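Local coordinates for protein superoxide dismutase (Anaplasma phagocytophilum, PDB 3JS4) that probably converts superoxide radicals into oxygen and hydrogen peroxide by cycling the oxidation state of a bound iron ion, at residues His45-Val56 with Asn94-Trp105. Sequence-based numbering, arbitrary orientation.
Sequences HYNGHHKTYVDV and NAAQIWNHDFYW. With FE (Fe (III) ion), chain E.
His50 ND1 accepts a hydrogen bond from Trp105 NE1 at 2.9 Å; His50 ND1 lies in the indole plane, whereas Trp105 NE1 sits 22° out of the imidazole plane. His101 CB sits squarely over one face of the His50 ring, while Asp102 OD1 approaches its edge, 3.1 Å from CE1. The indole holds two more rings: its CH2 points into a face of His45, 3.7 Å from ND1, and the edge of Tyr46 is turned to its five-membered ring.

His45 and His101 both give NE2 to the iron, at 2.3 Å for His45 and 2.2 Å for His101, which brings their rims together with the planes nearly perpendicular; water 2, Asp186 and His190 complete the site. Each ring is steadied from behind: His45 ND1 donates to water 1, which also bonds Tyr104 OH, a partner of Tyr203, and His101 ND1 donates to its own helix at Gln97 O (2.6 Å).

With CG swung anti to the carbonyl carbon (chi1 -72°), the Tyr53 ring is carried over Gln97, whose CB stands over its centre. The bend of Gln97 at chi2 returns its amide to the phenol, where NE2 donates nearly straight to Tyr53 OH at 3.1 Å; the same NE2 makes a weak bond to water 2, linking Tyr53 to the metal-bound water. Ile98 packs between Tyr53 and Val54.

The two helices run obliquely antiparallel, at 139°, and belong to the alpha-hairpin domain of iron/manganese superoxide dismutases; helix 74-83 packs on Ala95 and Ile98, and strand 149-156 meets Asn100 and Tyr104.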
loop_
_atom_site.group_PDB
_atom_site.type_symbol
_atom_site.label_atom_id
_atom_site.label_comp_id
_atom_site.label_asym_id
_atom_site.label_seq_id
_atom_site.Cartn_x
_atom_site.Cartn_y
_atom_site.Cartn_z
ATOM N N HIS A 45 3.293 -7.028 12.536
ATOM C CA HIS A 45 2.685 -6.062 11.626
ATOM C C HIS A 45 1.280 -6.512 11.232
ATOM O O HIS A 45 0.333 -5.727 11.235
ATOM C CB HIS A 45 3.564 -5.936 10.369
ATOM C CG HIS A 45 3.274 -4.722 9.544
ATOM N ND1 HIS A 45 4.082 -4.337 8.493
ATOM C CD2 HIS A 45 2.290 -3.793 9.625
ATOM C CE1 HIS A 45 3.584 -3.242 7.940
ATOM N NE2 HIS A 45 2.507 -2.886 8.613
ATOM N N TYR A 46 1.151 -7.804 10.918
ATOM C CA TYR A 46 -0.110 -8.369 10.427
ATOM C C TYR A 46 -1.091 -8.727 11.548
ATOM O O TYR A 46 -2.207 -8.225 11.553
ATOM C CB TYR A 46 0.183 -9.595 9.551
ATOM C CG TYR A 46 -1.028 -10.321 8.982
ATOM C CD1 TYR A 46 -1.883 -9.707 8.047
ATOM C CD2 TYR A 46 -1.282 -11.648 9.331
ATOM C CE1 TYR A 46 -2.983 -10.428 7.495
ATOM C CE2 TYR A 46 -2.372 -12.360 8.791
ATOM C CZ TYR A 46 -3.216 -11.738 7.885
ATOM O OH TYR A 46 -4.280 -12.460 7.377
ATOM N N ASN A 47 -0.677 -9.588 12.481
ATOM C CA ASN A 47 -1.556 -10.015 13.584
ATOM C C ASN A 47 -1.632 -8.997 14.727
ATOM O O ASN A 47 -2.470 -9.126 15.621
ATOM C CB ASN A 47 -1.166 -11.405 14.123
ATOM C CG ASN A 47 -1.285 -12.489 13.072
ATOM O OD1 ASN A 47 -2.343 -12.676 12.456
ATOM N ND2 ASN A 47 -0.189 -13.209 12.841
ATOM N N GLY A 48 -0.745 -8.008 14.695
ATOM C CA GLY A 48 -0.750 -6.912 15.669
ATOM C C GLY A 48 -1.429 -5.678 15.072
ATOM O O GLY A 48 -2.563 -5.359 15.433
ATOM N N HIS A 49 -0.717 -4.959 14.199
ATOM C CA HIS A 49 -1.227 -3.662 13.675
ATOM C C HIS A 49 -2.452 -3.826 12.774
ATOM O O HIS A 49 -3.473 -3.191 13.000
ATOM C CB HIS A 49 -0.133 -2.896 12.919
ATOM C CG HIS A 49 1.013 -2.460 13.778
ATOM N ND1 HIS A 49 1.097 -1.193 14.320
ATOM C CD2 HIS A 49 2.113 -3.127 14.199
ATOM C CE1 HIS A 49 2.217 -1.084 15.006
ATOM N NE2 HIS A 49 2.850 -2.245 14.960
ATOM N N HIS A 50 -2.349 -4.675 11.755
ATOM C CA HIS A 50 -3.437 -4.831 10.783
ATOM C C HIS A 50 -4.701 -5.403 11.459
ATOM O O HIS A 50 -5.815 -4.877 11.268
ATOM C CB HIS A 50 -2.957 -5.728 9.638
ATOM C CG HIS A 50 -3.840 -5.735 8.427
ATOM N ND1 HIS A 50 -3.507 -6.433 7.285
ATOM C CD2 HIS A 50 -5.056 -5.182 8.191
ATOM C CE1 HIS A 50 -4.466 -6.289 6.388
ATOM N NE2 HIS A 50 -5.415 -5.535 6.912
ATOM N N LYS A 51 -4.526 -6.461 12.263
ATOM C CA LYS A 51 -5.645 -7.027 13.035
ATOM C C LYS A 51 -6.332 -5.955 13.923
ATOM O O LYS A 51 -7.578 -5.922 14.035
ATOM C CB LYS A 51 -5.169 -8.169 13.924
ATOM C CG LYS A 51 -6.323 -8.940 14.570
ATOM C CD LYS A 51 -6.001 -9.430 15.945
ATOM C CE LYS A 51 -7.163 -10.283 16.500
ATOM N NZ LYS A 51 -8.374 -9.470 16.767
ATOM N N THR A 52 -5.524 -5.113 14.577
ATOM C CA THR A 52 -6.091 -4.101 15.480
ATOM C C THR A 52 -6.968 -3.077 14.731
ATOM O O THR A 52 -8.030 -2.687 15.227
ATOM C CB THR A 52 -5.003 -3.447 16.345
ATOM O OG1 THR A 52 -4.397 -4.479 17.142
ATOM C CG2 THR A 52 -5.604 -2.360 17.274
ATOM N N TYR A 53 -6.564 -2.681 13.529
ATOM C CA TYR A 53 -7.398 -1.789 12.702
ATOM C C TYR A 53 -8.772 -2.379 12.403
ATOM O O TYR A 53 -9.810 -1.679 12.449
ATOM C CB TYR A 53 -6.685 -1.462 11.386
ATOM C CG TYR A 53 -5.520 -0.536 11.537
ATOM C CD1 TYR A 53 -5.693 0.707 12.117
ATOM C CD2 TYR A 53 -4.234 -0.880 11.059
ATOM C CE1 TYR A 53 -4.621 1.602 12.264
ATOM C CE2 TYR A 53 -3.154 0.016 11.200
ATOM C CZ TYR A 53 -3.383 1.259 11.799
ATOM O OH TYR A 53 -2.392 2.201 11.954
ATOM N N VAL A 54 -8.774 -3.665 12.074
ATOM C CA VAL A 54 -9.996 -4.404 11.816
ATOM C C VAL A 54 -10.910 -4.413 13.058
ATOM O O VAL A 54 -12.098 -4.135 12.943
ATOM C CB VAL A 54 -9.664 -5.840 11.363
ATOM C CG1 VAL A 54 -10.933 -6.726 11.324
ATOM C CG2 VAL A 54 -8.970 -5.790 10.004
ATOM N N ASP A 55 -10.345 -4.725 14.226
ATOM C CA ASP A 55 -11.098 -4.722 15.484
ATOM C C ASP A 55 -11.689 -3.333 15.793
ATOM O O ASP A 55 -12.887 -3.184 16.081
ATOM C CB ASP A 55 -10.201 -5.185 16.639
ATOM C CG ASP A 55 -10.968 -5.335 17.952
ATOM O OD1 ASP A 55 -11.986 -6.085 18.003
ATOM O OD2 ASP A 55 -10.568 -4.677 18.939
ATOM N N VAL A 56 -10.838 -2.316 15.743
ATOM C CA VAL A 56 -11.276 -0.953 16.057
ATOM C C VAL A 56 -12.414 -0.499 15.121
ATOM O O VAL A 56 -13.392 0.093 15.577
ATOM C CB VAL A 56 -10.088 0.033 16.075
ATOM C CG1 VAL A 56 -10.577 1.489 16.178
ATOM C CG2 VAL A 56 -9.147 -0.316 17.268
ATOM N N ASN A 94 -9.121 4.154 10.390
ATOM C CA ASN A 94 -9.111 2.688 10.499
ATOM C C ASN A 94 -9.447 1.930 9.212
ATOM O O ASN A 94 -8.732 0.966 8.869
ATOM C CB ASN A 94 -9.947 2.187 11.701
ATOM C CG ASN A 94 -9.302 2.568 13.028
ATOM O OD1 ASN A 94 -8.429 1.859 13.534
ATOM N ND2 ASN A 94 -9.688 3.739 13.565
ATOM N N ALA A 95 -10.509 2.362 8.517
ATOM C CA ALA A 95 -10.880 1.773 7.218
ATOM C C ALA A 95 -9.742 1.924 6.217
ATOM O O ALA A 95 -9.393 0.971 5.520
ATOM C CB ALA A 95 -12.144 2.425 6.656
ATOM N N ALA A 96 -9.149 3.122 6.166
ATOM C CA ALA A 96 -8.067 3.409 5.230
ATOM C C ALA A 96 -6.861 2.552 5.557
ATOM O O ALA A 96 -6.228 1.981 4.655
ATOM C CB ALA A 96 -7.689 4.945 5.241
ATOM N N GLN A 97 -6.539 2.435 6.843
ATOM C CA GLN A 97 -5.408 1.571 7.208
ATOM C C GLN A 97 -5.652 0.109 6.864
ATOM O O GLN A 97 -4.711 -0.601 6.467
ATOM C CB GLN A 97 -4.960 1.774 8.668
ATOM C CG GLN A 97 -4.245 3.142 8.895
ATOM C CD GLN A 97 -2.887 3.206 8.221
ATOM O OE1 GLN A 97 -2.781 3.426 7.013
ATOM N NE2 GLN A 97 -1.840 3.043 9.003
ATOM N N ILE A 98 -6.903 -0.358 6.970
ATOM C CA ILE A 98 -7.160 -1.760 6.594
ATOM C C ILE A 98 -6.952 -1.935 5.086
ATOM O O ILE A 98 -6.257 -2.862 4.632
ATOM C CB ILE A 98 -8.578 -2.258 6.958
ATOM C CG1 ILE A 98 -8.823 -2.242 8.475
ATOM C CG2 ILE A 98 -8.765 -3.689 6.418
ATOM C CD1 ILE A 98 -10.359 -2.355 8.831
ATOM N N TRP A 99 -7.567 -1.035 4.320
ATOM C CA TRP A 99 -7.460 -1.050 2.850
ATOM C C TRP A 99 -5.985 -0.949 2.430
ATOM O O TRP A 99 -5.523 -1.713 1.576
ATOM C CB TRP A 99 -8.281 0.111 2.226
ATOM C CG TRP A 99 -8.417 -0.022 0.689
ATOM C CD1 TRP A 99 -9.501 -0.528 -0.006
ATOM C CD2 TRP A 99 -7.440 0.345 -0.309
ATOM N NE1 TRP A 99 -9.248 -0.505 -1.360
ATOM C CE2 TRP A 99 -7.995 0.023 -1.576
ATOM C CE3 TRP A 99 -6.151 0.918 -0.254
ATOM C CZ2 TRP A 99 -7.303 0.252 -2.785
ATOM C CZ3 TRP A 99 -5.458 1.143 -1.460
ATOM C CH2 TRP A 99 -6.054 0.816 -2.713
ATOM N N ASN A 100 -5.242 -0.012 3.022
ATOM C CA ASN A 100 -3.821 0.154 2.696
ATOM C C ASN A 100 -2.965 -1.089 2.982
ATOM O O ASN A 100 -2.084 -1.443 2.199
ATOM C CB ASN A 100 -3.215 1.305 3.496
ATOM C CG ASN A 100 -3.822 2.658 3.146
ATOM O OD1 ASN A 100 -4.398 2.833 2.080
ATOM N ND2 ASN A 100 -3.669 3.628 4.056
ATOM N N HIS A 101 -3.165 -1.703 4.138
ATOM C CA HIS A 101 -2.420 -2.924 4.474
ATOM C C HIS A 101 -2.787 -4.087 3.540
ATOM O O HIS A 101 -1.904 -4.835 3.114
ATOM C CB HIS A 101 -2.609 -3.305 5.955
ATOM C CG HIS A 101 -1.819 -2.438 6.887
ATOM N ND1 HIS A 101 -2.282 -1.211 7.328
ATOM C CD2 HIS A 101 -0.572 -2.579 7.403
ATOM C CE1 HIS A 101 -1.373 -0.663 8.120
ATOM N NE2 HIS A 101 -0.314 -1.457 8.161
ATOM N N ASP A 102 -4.070 -4.227 3.198
ATOM C CA ASP A 102 -4.473 -5.292 2.264
ATOM C C ASP A 102 -3.674 -5.077 0.963
ATOM O O ASP A 102 -3.138 -6.029 0.383
ATOM C CB ASP A 102 -5.988 -5.271 1.930
ATOM C CG ASP A 102 -6.896 -5.783 3.064
ATOM O OD1 ASP A 102 -6.446 -6.416 4.043
ATOM O OD2 ASP A 102 -8.123 -5.550 2.954
ATOM N N PHE A 103 -3.600 -3.828 0.511
ATOM C CA PHE A 103 -2.918 -3.485 -0.743
ATOM C C PHE A 103 -1.419 -3.762 -0.624
ATOM O O PHE A 103 -0.777 -4.248 -1.574
ATOM C CB PHE A 103 -3.119 -1.989 -1.056
ATOM C CG PHE A 103 -3.052 -1.657 -2.535
ATOM C CD1 PHE A 103 -4.067 -2.058 -3.393
ATOM C CD2 PHE A 103 -1.982 -0.933 -3.057
ATOM C CE1 PHE A 103 -4.013 -1.763 -4.762
ATOM C CE2 PHE A 103 -1.921 -0.619 -4.406
ATOM C CZ PHE A 103 -2.951 -1.025 -5.266
ATOM N N TYR A 104 -0.863 -3.445 0.550
ATOM C CA TYR A 104 0.567 -3.631 0.807
ATOM C C TYR A 104 0.936 -5.109 0.698
ATOM O O TYR A 104 1.961 -5.452 0.092
ATOM C CB TYR A 104 0.867 -3.129 2.215
ATOM C CG TYR A 104 2.250 -3.342 2.774
ATOM C CD1 TYR A 104 3.387 -2.863 2.116
ATOM C CD2 TYR A 104 2.414 -3.958 4.027
ATOM C CE1 TYR A 104 4.657 -3.017 2.676
ATOM C CE2 TYR A 104 3.668 -4.104 4.600
ATOM C CZ TYR A 104 4.782 -3.629 3.931
ATOM O OH TYR A 104 6.010 -3.800 4.494
ATOM N N TRP A 105 0.149 -5.991 1.327
ATOM C CA TRP A 105 0.502 -7.406 1.262
ATOM C C TRP A 105 0.473 -7.938 -0.161
ATOM O O TRP A 105 1.303 -8.790 -0.518
ATOM C CB TRP A 105 -0.371 -8.289 2.192
ATOM C CG TRP A 105 -0.425 -7.804 3.632
ATOM C CD1 TRP A 105 -1.548 -7.481 4.349
ATOM C CD2 TRP A 105 0.686 -7.593 4.514
ATOM N NE1 TRP A 105 -1.203 -7.092 5.615
ATOM C CE2 TRP A 105 0.155 -7.162 5.754
ATOM C CE3 TRP A 105 2.081 -7.771 4.390
ATOM C CZ2 TRP A 105 0.964 -6.872 6.860
ATOM C CZ3 TRP A 105 2.891 -7.468 5.478
ATOM C CH2 TRP A 105 2.325 -7.016 6.704
HETATM FE FE FE E . 1.698 -0.740 8.712
HETATM O O HOH W 1 6.282 -5.118 7.057
HETATM O O HOH W 2 0.929 1.368 8.550
#